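Local coordinates for beta sliding clamp (Streptococcus pneumoniae, PDB 2AWA), which probably encircles DNA as a ring-shaped head-to-tail homodimer and tethers DNA polymerases and other proteins to it, giving replication its processivity, at residues N273-F278 with T329-E335; N279-L283 with L353-V358; I158-F163 with S219-F223. All blocks are in the same frame, centred on the assembly; numbering follows the deposited sequence.

Contact 1: residues N273-F278 with T329-E335; sequences NTTITF and TDQVTGE
Thr277 O is shared by two consecutive backbone N-H groups, of Asp330 and Gln331, the hallmark of a classic beta bulge. The bulge opens the antiparallel pairing of strand 274-278 with strand 331-334, an outermost strand of its sheet within this chain. Asp330 N donates the shorter bond, 2.9 Å to Thr277 O, nearly along the C=O axis; that from Gln331 N is weak. Thr277 N answers with a bond of 2.9 Å to Gln331 O that lies in the carbonyl plane. Next Ile276 faces Val332 in a non-hydrogen-bonded pair, and Thr275 and Thr333 follow as a hydrogen-bonded one.

The alternation gives each face its own chemistry. On one, chi1 of 77° in Thr275 and 63° in Thr333 seats each hydroxyl between its own backbone N and carbonyl carbon. The two OG1 atoms come within 2.5 Å, so short that the exact spacing is doubtful; either hydroxyl could be the donor. A water links Thr275 OG1 with Thr277 OG1 and Gln331 NE2; Thr277 OG1 also bonds Thr359 OG1 on the adjoining strand. On the other face, Thr329 CG2 lies 3.7 Å from Phe278 CE1 and 4.0 Å from Ile276 CG2, approaching the ring obliquely. Ile276 CG2 in turn covers one face of that ring near its rim. Val311 and Ile306 pack against this apolar side, so the contact ties the edge of one sheet to strands 302-307 and 310-317 of another.

At Asn273 and Glu335 the two chain segments stay tied: Glu335 N reaches Asn273 O from above the carbonyl plane, and Thr274 OG1 donates to Glu335 O at 2.7 Å.

Contact 2: residues N279-L283 with L353-V358; sequences NVVNL and LNSEKV
Val280 and Glu356 hold together a strand-to-helix junction in the C-terminal domain: strand 274-279 gives way to helix 280-294, with Asn279 as its N-cap, beside the turn that leads into strand 357-362. Asn279 and Lys357 set the register where the two strands meet, as an antiparallel, non-hydrogen-bonded pair. The example illustrates how a helix's first turn can be fastened at both its backbone and its side chains.

Polar contacts come first. Val280 N donates to Glu356 O at 3.0 Å and almost straight, 177° at the hydrogen. A water extends the link, giving a hydrogen to Glu356 O and accepting one from Val281 N, so that this single carbonyl serves two N-H groups at the start of the helix, one directly and one through solvent. Asn279 looks after a third. With CG anti to the backbone N (chi1 177°), its OD1 turns back to accept from Asn282 N at 2.9 Å, in the plane of the amide carbonyl.

The packing contacts centre on one methyl. Val280 CG2 lies 4.0 Å from Leu353 CD1 and 3.8 Å from Val358 CB, pressed in between the turn and the strand; Leu350 of helix 343-351 packs against Val280, Leu283 and Val358 alike, adding to the cluster. To one side, Asn279 ND2 passes Glu356 CG at 4.0 Å, the amide and carboxylate planes being 66° apart.

The turn is braced internally as well. Ser355 OG bonds Lys357 O at 2.7 Å across the turn, and Val280 CG2 rests 3.3 Å from Ser355 O.

Contact 3: residues I158-F163 with S219-F223; sequences INETAF and SLREF
Ile158 lies against Leu220 and Phe223 where helices 151-161 and 217-226, the two helices of the central domain, pack together. Paired helices of this kind, backed by antiparallel sheets, recur in the domains of the beta subunit family, and in related rings they line the channel through which DNA passes. The site shows how one helix pair can combine an apolar seam with a solvated margin.

In the first shell the isoleucine does most of the work. Its CG1 lies 3.9 Å from Leu220 CB, and its extended branch carries CD1 onward to meet Phe223 CD1 at 3.6 Å; these two side chains cross at about a right angle. Along the margin, Arg221 reaches across to Ala162 and Phe163. A bend at chi2 (-55°) followed by a more extended chain brings its guanidinium over Ala162, whose CB stands 4.1 Å above the plane, over the centre of one face. Phe163 CB comes obliquely to within 3.7 Å of Arg221 NH2. Asn159 is joined through solvent: its OD1 accepts from a water, 3.0 Å away, which in turn accepts from Arg221 NH1.

Farther out, Phe227 and Phe245 meet the ring of Phe223, and bonds from Ser219 and Glu160 tie the two helices to neighbouring strands. Ser219 OG bonds Thr254 OG1 on strand 250-255. On the other helix, Glu160 turns from the seam to form a salt bridge with Lys200, and Glu160 O takes a bond from Ser198 OG, both partners lying on strand 196-203.

Ala162 is tied back to the helix: Ile158 O accepts from both Thr161 N at 3.2 Å and Ala162 N at 3.1 Å.

Along the chain, contact 3 closes in the central domain before contacts 1 and 2 open in the C-terminal one, where their segments alternate. Contacts 1 and 2 have centres about 14 Å apart and share a continuous element: strand 274-279 runs straight into helix 280-294. They also touch, Phe278 N probably bonding Val358 O between neighbouring strands of one sheet. Contact 3 lies about 21 Å from contact 2 and 31 Å from contact 1, centre to centre, and its centre is about 3 Å from that of the whole chain. Asn354 packs against Glu160 between contacts 2 and 3, so the series leads from the domain's sheet edge, through its helix start, to the neighbouring domain of the ring-forming subunit.

Contact 1: residues N273-F278 with T329-E335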
ATOM      1  N   ASN B 273      -8.182 -21.670 -38.286  1.00 62.89           N
ATOM      2  CA  ASN B 273      -7.078 -22.331 -38.981  1.00 63.12           C
ATOM      3  C   ASN B 273      -6.051 -22.885 -38.019  1.00 63.89           C
ATOM      4  O   ASN B 273      -5.436 -23.898 -38.299  1.00 65.17           O
ATOM      5  CB  ASN B 273      -6.399 -21.352 -39.914  1.00 62.69           C
ATOM      6  CG  ASN B 273      -7.356 -20.762 -40.886  1.00 65.45           C
ATOM      7  OD1 ASN B 273      -7.961 -21.485 -41.679  1.00 76.69           O
ATOM      8  ND2 ASN B 273      -7.543 -19.452 -40.822  1.00 66.83           N
ATOM      9  N   THR B 274      -5.875 -22.208 -36.886  1.00 63.89           N
ATOM     10  CA  THR B 274      -4.891 -22.577 -35.886  1.00 62.92           C
ATOM     11  C   THR B 274      -5.553 -22.585 -34.519  1.00 62.36           C
ATOM     12  O   THR B 274      -6.345 -21.698 -34.215  1.00 64.40           O
ATOM     13  CB  THR B 274      -3.746 -21.546 -35.861  1.00 62.54           C
ATOM     14  OG1 THR B 274      -3.051 -21.580 -37.105  1.00 60.32           O
ATOM     15  CG2 THR B 274      -2.763 -21.833 -34.740  1.00 63.48           C
ATOM     16  N   THR B 275      -5.236 -23.586 -33.706  1.00 60.55           N
ATOM     17  CA  THR B 275      -5.533 -23.530 -32.281  1.00 60.61           C
ATOM     18  C   THR B 275      -4.272 -23.879 -31.463  1.00 62.00           C
ATOM     19  O   THR B 275      -3.370 -24.561 -31.958  1.00 64.04           O
ATOM     20  CB  THR B 275      -6.667 -24.460 -31.890  1.00 58.50           C
ATOM     21  OG1 THR B 275      -6.182 -25.803 -31.848  1.00 58.95           O
ATOM     22  CG2 THR B 275      -7.831 -24.346 -32.871  1.00 60.24           C
ATOM     23  N   ILE B 276      -4.206 -23.379 -30.232  1.00 59.93           N
ATOM     24  CA  ILE B 276      -3.144 -23.728 -29.305  1.00 60.33           C
ATOM     25  C   ILE B 276      -3.727 -23.903 -27.915  1.00 60.23           C
ATOM     26  O   ILE B 276      -4.580 -23.127 -27.493  1.00 61.93           O
ATOM     27  CB  ILE B 276      -2.074 -22.648 -29.220  1.00 59.72           C
ATOM     28  CG1 ILE B 276      -1.492 -22.379 -30.601  1.00 61.50           C
ATOM     29  CG2 ILE B 276      -0.968 -23.113 -28.299  1.00 64.70           C
ATOM     30  CD1 ILE B 276      -0.592 -21.181 -30.670  1.00 57.97           C
ATOM     31  N   THR B 277      -3.260 -24.909 -27.187  1.00 59.03           N
ATOM     32  CA  THR B 277      -3.774 -25.140 -25.852  1.00 58.38           C
ATOM     33  C   THR B 277      -2.651 -25.006 -24.838  1.00 58.76           C
ATOM     34  O   THR B 277      -1.659 -25.736 -24.868  1.00 59.67           O
ATOM     35  CB  THR B 277      -4.518 -26.477 -25.760  1.00 57.62           C
ATOM     36  OG1 THR B 277      -5.564 -26.494 -26.745  1.00 55.62           O
ATOM     37  CG2 THR B 277      -5.155 -26.625 -24.401  1.00 57.50           C
ATOM     38  N   PHE B 278      -2.820 -24.041 -23.948  1.00 58.15           N
ATOM     39  CA  PHE B 278      -1.751 -23.592 -23.083  1.00 58.11           C
ATOM     40  C   PHE B 278      -2.087 -23.848 -21.644  1.00 57.43           C
ATOM     41  O   PHE B 278      -3.257 -23.874 -21.272  1.00 59.49           O
ATOM     42  CB  PHE B 278      -1.607 -22.092 -23.183  1.00 58.28           C
ATOM     43  CG  PHE B 278      -0.920 -21.599 -24.409  1.00 58.86           C
ATOM     44  CD1 PHE B 278       0.473 -21.579 -24.482  1.00 62.81           C
ATOM     45  CD2 PHE B 278      -1.658 -21.015 -25.442  1.00 55.60           C
ATOM     46  CE1 PHE B 278       1.130 -21.038 -25.618  1.00 61.08           C
ATOM     47  CE2 PHE B 278      -1.023 -20.479 -26.559  1.00 54.64           C
ATOM     48  CZ  PHE B 278       0.371 -20.506 -26.653  1.00 61.42           C
ATOM     49  N   THR B 329       3.671 -25.899 -24.748  1.00 61.06           N
ATOM     50  CA  THR B 329       2.247 -26.037 -25.061  1.00 60.20           C
ATOM     51  C   THR B 329       1.754 -27.474 -24.894  1.00 60.65           C
ATOM     52  O   THR B 329       2.487 -28.422 -25.147  1.00 61.13           O
ATOM     53  CB  THR B 329       1.932 -25.568 -26.497  1.00 58.18           C
ATOM     54  OG1 THR B 329       2.485 -26.485 -27.431  1.00 59.56           O
ATOM     55  CG2 THR B 329       2.524 -24.229 -26.769  1.00 58.99           C
ATOM     56  N   ASP B 330       0.506 -27.620 -24.466  1.00 61.45           N
ATOM     57  CA  ASP B 330      -0.161 -28.914 -24.421  1.00 62.79           C
ATOM     58  C   ASP B 330      -0.369 -29.411 -25.853  1.00 61.63           C
ATOM     59  O   ASP B 330      -0.140 -30.575 -26.138  1.00 64.39           O
ATOM     60  CB  ASP B 330      -1.502 -28.812 -23.657  1.00 63.61           C
ATOM     61  CG  ASP B 330      -2.252 -30.145 -23.569  1.00 73.43           C
ATOM     62  OD1 ASP B 330      -1.657 -31.139 -23.096  1.00 86.18           O
ATOM     63  OD2 ASP B 330      -3.448 -30.206 -23.958  1.00 83.16           O
ATOM     64  N   GLN B 331      -0.762 -28.527 -26.760  1.00 61.53           N
ATOM     65  CA  GLN B 331      -1.182 -28.944 -28.104  1.00 62.40           C
ATOM     66  C   GLN B 331      -1.172 -27.792 -29.098  1.00 60.59           C
ATOM     67  O   GLN B 331      -1.641 -26.708 -28.775  1.00 62.05           O
ATOM     68  CB  GLN B 331      -2.603 -29.519 -28.041  1.00 62.22           C
ATOM     69  CG  GLN B 331      -3.158 -29.956 -29.398  1.00 65.72           C
ATOM     70  CD  GLN B 331      -4.433 -30.784 -29.285  1.00 64.95           C
ATOM     71  OE1 GLN B 331      -4.396 -32.010 -29.385  1.00 64.93           O
ATOM     72  NE2 GLN B 331      -5.566 -30.114 -29.075  1.00 68.77           N
ATOM     73  N   VAL B 332      -0.655 -28.025 -30.300  1.00 58.83           N
ATOM     74  CA  VAL B 332      -0.774 -27.053 -31.382  1.00 59.80           C
ATOM     75  C   VAL B 332      -1.325 -27.737 -32.607  1.00 61.36           C
ATOM     76  O   VAL B 332      -0.752 -28.716 -33.070  1.00 63.86           O
ATOM     77  CB  VAL B 332       0.571 -26.441 -31.762  1.00 60.21           C
ATOM     78  CG1 VAL B 332       0.405 -25.464 -32.924  1.00 61.18           C
ATOM     79  CG2 VAL B 332       1.185 -25.747 -30.569  1.00 63.22           C
ATOM     80  N   THR B 333      -2.440 -27.230 -33.120  1.00 61.72           N
ATOM     81  CA  THR B 333      -3.029 -27.732 -34.351  1.00 61.64           C
ATOM     82  C   THR B 333      -3.088 -26.624 -35.375  1.00 62.60           C
ATOM     83  O   THR B 333      -3.030 -25.442 -35.039  1.00 63.29           O
ATOM     84  CB  THR B 333      -4.489 -28.200 -34.163  1.00 62.18           C
ATOM     85  OG1 THR B 333      -5.299 -27.081 -33.783  1.00 56.91           O
ATOM     86  CG2 THR B 333      -4.604 -29.316 -33.127  1.00 64.62           C
ATOM     87  N   GLY B 334      -3.247 -27.019 -36.630  1.00 64.18           N
ATOM     88  CA  GLY B 334      -3.525 -26.082 -37.699  1.00 64.78           C
ATOM     89  C   GLY B 334      -2.258 -25.651 -38.381  1.00 65.31           C
ATOM     90  O   GLY B 334      -1.292 -26.404 -38.432  1.00 65.91           O
ATOM     91  N   GLU B 335      -2.248 -24.427 -38.887  1.00 66.14           N
ATOM     92  CA  GLU B 335      -1.148 -23.978 -39.715  1.00 68.28           C
ATOM     93  C   GLU B 335      -0.309 -22.950 -39.000  1.00 66.08           C
ATOM     94  O   GLU B 335      -0.679 -22.451 -37.946  1.00 65.01           O
ATOM     95  CB  GLU B 335      -1.649 -23.462 -41.067  1.00 69.57           C
ATOM     96  CG  GLU B 335      -2.744 -22.409 -41.005  1.00 73.28           C
ATOM     97  CD  GLU B 335      -3.268 -22.043 -42.391  1.00 73.47           C
ATOM     98  OE1 GLU B 335      -3.092 -22.862 -43.338  1.00 77.55           O
ATOM     99  OE2 GLU B 335      -3.855 -20.936 -42.523  1.00 77.36           O
TER
HETATM  100  O   HOH W   1      -4.932 -27.212 -29.313  1.00 67.75           O

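Contact 2: residues N279-L283 with L353-V358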
ATOM      1  N   ASN B 279      -1.048 -23.998 -20.832  1.00 57.13           N
ATOM      2  CA  ASN B 279      -1.166 -23.856 -19.392  1.00 58.17           C
ATOM      3  C   ASN B 279      -1.348 -22.352 -19.073  1.00 60.29           C
ATOM      4  O   ASN B 279      -0.520 -21.499 -19.477  1.00 59.14           O
ATOM      5  CB  ASN B 279       0.070 -24.422 -18.683  1.00 57.20           C
ATOM      6  CG  ASN B 279       0.008 -24.233 -17.183  1.00 59.56           C
ATOM      7  OD1 ASN B 279       0.421 -23.203 -16.670  1.00 62.76           O
ATOM      8  ND2 ASN B 279      -0.534 -25.218 -16.473  1.00 65.38           N
ATOM      9  N   VAL B 280      -2.423 -22.043 -18.345  1.00 60.19           N
ATOM     10  CA  VAL B 280      -2.867 -20.666 -18.157  1.00 59.42           C
ATOM     11  C   VAL B 280      -1.810 -19.869 -17.430  1.00 59.86           C
ATOM     12  O   VAL B 280      -1.414 -18.782 -17.878  1.00 58.84           O
ATOM     13  CB  VAL B 280      -4.206 -20.611 -17.370  1.00 59.75           C
ATOM     14  CG1 VAL B 280      -4.552 -19.185 -16.931  1.00 57.92           C
ATOM     15  CG2 VAL B 280      -5.327 -21.179 -18.213  1.00 58.42           C
ATOM     16  N   VAL B 281      -1.341 -20.431 -16.321  1.00 60.34           N
ATOM     17  CA  VAL B 281      -0.359 -19.755 -15.484  1.00 60.94           C
ATOM     18  C   VAL B 281       0.922 -19.505 -16.252  1.00 61.62           C
ATOM     19  O   VAL B 281       1.433 -18.394 -16.244  1.00 64.35           O
ATOM     20  CB  VAL B 281      -0.060 -20.525 -14.194  1.00 59.88           C
ATOM     21  CG1 VAL B 281       1.060 -19.875 -13.450  1.00 60.94           C
ATOM     22  CG2 VAL B 281      -1.307 -20.565 -13.299  1.00 61.25           C
ATOM     23  N   ASN B 282       1.434 -20.529 -16.924  1.00 63.17           N
ATOM     24  CA  ASN B 282       2.694 -20.407 -17.658  1.00 62.34           C
ATOM     25  C   ASN B 282       2.591 -19.384 -18.740  1.00 61.99           C
ATOM     26  O   ASN B 282       3.509 -18.628 -18.944  1.00 63.70           O
ATOM     27  CB  ASN B 282       3.107 -21.732 -18.288  1.00 62.55           C
ATOM     28  CG  ASN B 282       3.554 -22.738 -17.272  1.00 67.90           C
ATOM     29  OD1 ASN B 282       3.654 -22.431 -16.071  1.00 68.11           O
ATOM     30  ND2 ASN B 282       3.822 -23.965 -17.733  1.00 72.33           N
ATOM     31  N   LEU B 283       1.468 -19.356 -19.448  1.00 63.13           N
ATOM     32  CA  LEU B 283       1.281 -18.350 -20.468  1.00 61.49           C
ATOM     33  C   LEU B 283       1.233 -16.960 -19.828  1.00 62.20           C
ATOM     34  O   LEU B 283       1.890 -16.049 -20.290  1.00 64.33           O
ATOM     35  CB  LEU B 283       0.036 -18.648 -21.293  1.00 60.97           C
ATOM     36  CG  LEU B 283      -0.222 -17.713 -22.481  1.00 62.51           C
ATOM     37  CD1 LEU B 283       1.022 -17.448 -23.381  1.00 61.13           C
ATOM     38  CD2 LEU B 283      -1.355 -18.275 -23.276  1.00 61.87           C
ATOM     39  N   LEU B 353      -9.709 -16.464 -16.100  1.00 57.47           N
ATOM     40  CA  LEU B 353     -10.045 -17.882 -16.142  1.00 59.38           C
ATOM     41  C   LEU B 353      -9.833 -18.530 -14.783  1.00 61.38           C
ATOM     42  O   LEU B 353      -8.932 -18.124 -14.036  1.00 61.86           O
ATOM     43  CB  LEU B 353      -9.207 -18.616 -17.183  1.00 59.61           C
ATOM     44  CG  LEU B 353      -9.279 -18.049 -18.604  1.00 60.40           C
ATOM     45  CD1 LEU B 353      -8.074 -18.518 -19.397  1.00 59.87           C
ATOM     46  CD2 LEU B 353     -10.570 -18.437 -19.284  1.00 53.82           C
ATOM     47  N   ASN B 354     -10.682 -19.514 -14.461  1.00 60.71           N
ATOM     48  CA  ASN B 354     -10.494 -20.350 -13.281  1.00 61.84           C
ATOM     49  C   ASN B 354      -9.926 -21.743 -13.623  1.00 60.12           C
ATOM     50  O   ASN B 354      -9.790 -22.582 -12.746  1.00 60.48           O
ATOM     51  CB  ASN B 354     -11.816 -20.481 -12.508  1.00 64.69           C
ATOM     52  CG  ASN B 354     -12.347 -19.123 -12.001  1.00 73.94           C
ATOM     53  OD1 ASN B 354     -11.601 -18.341 -11.400  1.00 79.38           O
ATOM     54  ND2 ASN B 354     -13.646 -18.854 -12.234  1.00 75.13           N
ATOM     55  N   SER B 355      -9.572 -21.979 -14.886  1.00 58.63           N
ATOM     56  CA  SER B 355      -9.127 -23.301 -15.334  1.00 55.41           C
ATOM     57  C   SER B 355      -7.620 -23.436 -15.460  1.00 55.55           C
ATOM     58  O   SER B 355      -6.902 -22.454 -15.655  1.00 53.95           O
ATOM     59  CB  SER B 355      -9.762 -23.646 -16.675  1.00 53.77           C
ATOM     60  OG  SER B 355      -9.308 -22.790 -17.690  1.00 53.41           O
ATOM     61  N   GLU B 356      -7.151 -24.677 -15.370  1.00 56.69           N
ATOM     62  CA  GLU B 356      -5.731 -24.981 -15.521  1.00 58.16           C
ATOM     63  C   GLU B 356      -5.228 -24.654 -16.924  1.00 56.99           C
ATOM     64  O   GLU B 356      -4.092 -24.248 -17.092  1.00 58.98           O
ATOM     65  CB  GLU B 356      -5.476 -26.460 -15.215  1.00 56.95           C
ATOM     66  CG  GLU B 356      -3.995 -26.824 -15.162  1.00 62.12           C
ATOM     67  CD  GLU B 356      -3.727 -28.305 -14.912  1.00 64.06           C
ATOM     68  OE1 GLU B 356      -4.560 -28.992 -14.273  1.00 76.28           O
ATOM     69  OE2 GLU B 356      -2.661 -28.786 -15.356  1.00 76.22           O
ATOM     70  N   LYS B 357      -6.074 -24.836 -17.928  1.00 56.90           N
ATOM     71  CA  LYS B 357      -5.644 -24.754 -19.310  1.00 58.40           C
ATOM     72  C   LYS B 357      -6.551 -23.849 -20.110  1.00 56.91           C
ATOM     73  O   LYS B 357      -7.682 -23.589 -19.709  1.00 54.65           O
ATOM     74  CB  LYS B 357      -5.593 -26.148 -19.948  1.00 59.54           C
ATOM     75  CG  LYS B 357      -4.211 -26.791 -19.949  1.00 62.51           C
ATOM     76  CD  LYS B 357      -4.244 -28.280 -20.374  1.00 62.48           C
ATOM     77  CE  LYS B 357      -4.147 -29.230 -19.168  1.00 66.59           C
ATOM     78  NZ  LYS B 357      -3.951 -30.659 -19.562  1.00 68.23           N
ATOM     79  N   VAL B 358      -6.017 -23.338 -21.220  1.00 57.26           N
ATOM     80  CA  VAL B 358      -6.740 -22.404 -22.076  1.00 58.20           C
ATOM     81  C   VAL B 358      -6.540 -22.769 -23.538  1.00 59.00           C
ATOM     82  O   VAL B 358      -5.418 -22.997 -23.991  1.00 57.88           O
ATOM     83  CB  VAL B 358      -6.316 -20.927 -21.835  1.00 57.78           C
ATOM     84  CG1 VAL B 358      -4.833 -20.695 -22.153  1.00 58.92           C
ATOM     85  CG2 VAL B 358      -7.186 -19.967 -22.647  1.00 57.10           C
TER
HETATM   86  O   HOH W   2      -2.711 -22.836 -15.122  1.00 46.49           O

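Contact 3: residues I158-F163 with S219-F223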
ATOM      1  N   ILE B 158     -19.158 -10.983 -12.790  1.00 61.83           N
ATOM      2  CA  ILE B 158     -18.480  -9.716 -12.720  1.00 60.45           C
ATOM      3  C   ILE B 158     -17.003  -9.903 -12.970  1.00 62.27           C
ATOM      4  O   ILE B 158     -16.453  -9.218 -13.805  1.00 67.82           O
ATOM      5  CB  ILE B 158     -18.755  -8.988 -11.401  1.00 58.85           C
ATOM      6  CG1 ILE B 158     -20.226  -8.571 -11.345  1.00 60.33           C
ATOM      7  CG2 ILE B 158     -17.913  -7.749 -11.301  1.00 57.65           C
ATOM      8  CD1 ILE B 158     -20.743  -8.221  -9.954  1.00 61.61           C
ATOM      9  N   ASN B 159     -16.357 -10.853 -12.306  1.00 64.45           N
ATOM     10  CA  ASN B 159     -14.912 -11.056 -12.523  1.00 64.29           C
ATOM     11  C   ASN B 159     -14.571 -11.568 -13.917  1.00 63.14           C
ATOM     12  O   ASN B 159     -13.465 -11.306 -14.436  1.00 58.80           O
ATOM     13  CB  ASN B 159     -14.320 -11.999 -11.479  1.00 64.87           C
ATOM     14  CG  ASN B 159     -13.997 -11.298 -10.213  1.00 68.51           C
ATOM     15  OD1 ASN B 159     -13.438 -10.193 -10.230  1.00 72.45           O
ATOM     16  ND2 ASN B 159     -14.365 -11.910  -9.086  1.00 70.29           N
ATOM     17  N   GLU B 160     -15.507 -12.303 -14.516  1.00 61.88           N
ATOM     18  CA  GLU B 160     -15.314 -12.759 -15.879  1.00 63.94           C
ATOM     19  C   GLU B 160     -15.581 -11.713 -16.990  1.00 62.97           C
ATOM     20  O   GLU B 160     -15.126 -11.904 -18.098  1.00 60.13           O
ATOM     21  CB  GLU B 160     -16.111 -14.016 -16.112  1.00 66.23           C
ATOM     22  CG  GLU B 160     -15.467 -15.218 -15.433  1.00 73.56           C
ATOM     23  CD  GLU B 160     -16.362 -16.460 -15.418  1.00 80.22           C
ATOM     24  OE1 GLU B 160     -17.595 -16.324 -15.675  1.00 74.70           O
ATOM     25  OE2 GLU B 160     -15.805 -17.558 -15.148  1.00 80.08           O
ATOM     26  N   THR B 161     -16.241 -10.592 -16.701  1.00 64.28           N
ATOM     27  CA  THR B 161     -16.629  -9.667 -17.789  1.00 65.48           C
ATOM     28  C   THR B 161     -16.291  -8.173 -17.628  1.00 63.85           C
ATOM     29  O   THR B 161     -15.889  -7.532 -18.591  1.00 63.97           O
ATOM     30  CB  THR B 161     -18.144  -9.811 -18.118  1.00 65.22           C
ATOM     31  OG1 THR B 161     -18.915  -9.421 -16.989  1.00 70.69           O
ATOM     32  CG2 THR B 161     -18.475 -11.230 -18.433  1.00 64.14           C
ATOM     33  N   ALA B 162     -16.444  -7.616 -16.435  1.00 63.25           N
ATOM     34  CA  ALA B 162     -16.303  -6.157 -16.236  1.00 60.81           C
ATOM     35  C   ALA B 162     -14.940  -5.542 -16.652  1.00 59.26           C
ATOM     36  O   ALA B 162     -14.855  -4.377 -17.006  1.00 59.73           O
ATOM     37  CB  ALA B 162     -16.599  -5.824 -14.804  1.00 60.07           C
ATOM     38  N   PHE B 163     -13.872  -6.311 -16.607  1.00 56.38           N
ATOM     39  CA  PHE B 163     -12.574  -5.777 -17.018  1.00 57.39           C
ATOM     40  C   PHE B 163     -12.499  -5.465 -18.551  1.00 58.03           C
ATOM     41  O   PHE B 163     -11.653  -4.693 -19.007  1.00 54.23           O
ATOM     42  CB  PHE B 163     -11.474  -6.770 -16.616  1.00 55.49           C
ATOM     43  CG  PHE B 163     -11.467  -7.965 -17.449  1.00 57.16           C
ATOM     44  CD1 PHE B 163     -10.804  -7.960 -18.667  1.00 62.83           C
ATOM     45  CD2 PHE B 163     -12.215  -9.062 -17.095  1.00 61.71           C
ATOM     46  CE1 PHE B 163     -10.848  -9.054 -19.486  1.00 57.57           C
ATOM     47  CE2 PHE B 163     -12.268 -10.151 -17.899  1.00 62.38           C
ATOM     48  CZ  PHE B 163     -11.585 -10.161 -19.093  1.00 62.12           C
ATOM     49  N   SER B 219     -19.971   0.215 -10.972  1.00 65.02           N
ATOM     50  CA  SER B 219     -21.018  -0.169 -10.055  1.00 62.31           C
ATOM     51  C   SER B 219     -20.869  -1.635  -9.710  1.00 63.33           C
ATOM     52  O   SER B 219     -20.973  -2.020  -8.543  1.00 64.21           O
ATOM     53  CB  SER B 219     -22.386   0.105 -10.661  1.00 63.00           C
ATOM     54  OG  SER B 219     -22.583   1.494 -10.852  1.00 62.98           O
ATOM     55  N   LEU B 220     -20.612  -2.469 -10.714  1.00 63.47           N
ATOM     56  CA  LEU B 220     -20.504  -3.909 -10.471  1.00 62.24           C
ATOM     57  C   LEU B 220     -19.318  -4.239  -9.551  1.00 63.11           C
ATOM     58  O   LEU B 220     -19.425  -5.124  -8.706  1.00 65.67           O
ATOM     59  CB  LEU B 220     -20.386  -4.675 -11.781  1.00 59.37           C
ATOM     60  CG  LEU B 220     -21.621  -4.647 -12.668  1.00 64.72           C
ATOM     61  CD1 LEU B 220     -21.270  -5.078 -14.088  1.00 67.11           C
ATOM     62  CD2 LEU B 220     -22.738  -5.512 -12.101  1.00 66.19           C
ATOM     63  N   ARG B 221     -18.196  -3.541  -9.699  1.00 62.21           N
ATOM     64  CA  ARG B 221     -17.069  -3.757  -8.791  1.00 63.50           C
ATOM     65  C   ARG B 221     -17.467  -3.428  -7.352  1.00 62.29           C
ATOM     66  O   ARG B 221     -17.049  -4.108  -6.432  1.00 65.17           O
ATOM     67  CB  ARG B 221     -15.841  -2.919  -9.162  1.00 64.37           C
ATOM     68  CG  ARG B 221     -15.240  -3.138 -10.549  1.00 70.27           C
ATOM     69  CD  ARG B 221     -14.877  -4.591 -10.802  1.00 88.56           C
ATOM     70  NE  ARG B 221     -13.775  -4.721 -11.765  1.00 97.12           N
ATOM     71  CZ  ARG B 221     -13.273  -5.879 -12.204  1.00 96.95           C
ATOM     72  NH1 ARG B 221     -13.767  -7.043 -11.796  1.00 95.64           N
ATOM     73  NH2 ARG B 221     -12.265  -5.866 -13.066  1.00101.11           N
ATOM     74  N   GLU B 222     -18.266  -2.392  -7.144  1.00 60.58           N
ATOM     75  CA  GLU B 222     -18.725  -2.091  -5.801  1.00 60.78           C
ATOM     76  C   GLU B 222     -19.709  -3.133  -5.297  1.00 61.48           C
ATOM     77  O   GLU B 222     -19.722  -3.437  -4.104  1.00 62.12           O
ATOM     78  CB  GLU B 222     -19.371  -0.704  -5.708  1.00 60.61           C
ATOM     79  CG  GLU B 222     -18.414   0.463  -5.852  1.00 63.79           C
ATOM     80  CD  GLU B 222     -17.230   0.435  -4.900  1.00 67.20           C
ATOM     81  OE1 GLU B 222     -17.302  -0.209  -3.835  1.00 68.71           O
ATOM     82  OE2 GLU B 222     -16.213   1.077  -5.226  1.00 74.15           O
ATOM     83  N   PHE B 223     -20.545  -3.664  -6.184  1.00 61.58           N
ATOM     84  CA  PHE B 223     -21.460  -4.719  -5.798  1.00 61.00           C
ATOM     85  C   PHE B 223     -20.692  -5.844  -5.125  1.00 61.98           C
ATOM     86  O   PHE B 223     -21.111  -6.352  -4.082  1.00 59.88           O
ATOM     87  CB  PHE B 223     -22.226  -5.283  -6.999  1.00 62.51           C
ATOM     88  CG  PHE B 223     -22.928  -6.554  -6.686  1.00 58.12           C
ATOM     89  CD1 PHE B 223     -22.266  -7.760  -6.750  1.00 59.28           C
ATOM     90  CD2 PHE B 223     -24.215  -6.538  -6.234  1.00 58.23           C
ATOM     91  CE1 PHE B 223     -22.900  -8.925  -6.392  1.00 52.44           C
ATOM     92  CE2 PHE B 223     -24.836  -7.684  -5.881  1.00 56.13           C
ATOM     93  CZ  PHE B 223     -24.173  -8.880  -5.961  1.00 59.44           C
TER
HETATM   94  O   HOH W   3     -14.751  -7.714  -9.081  1.00 57.44           O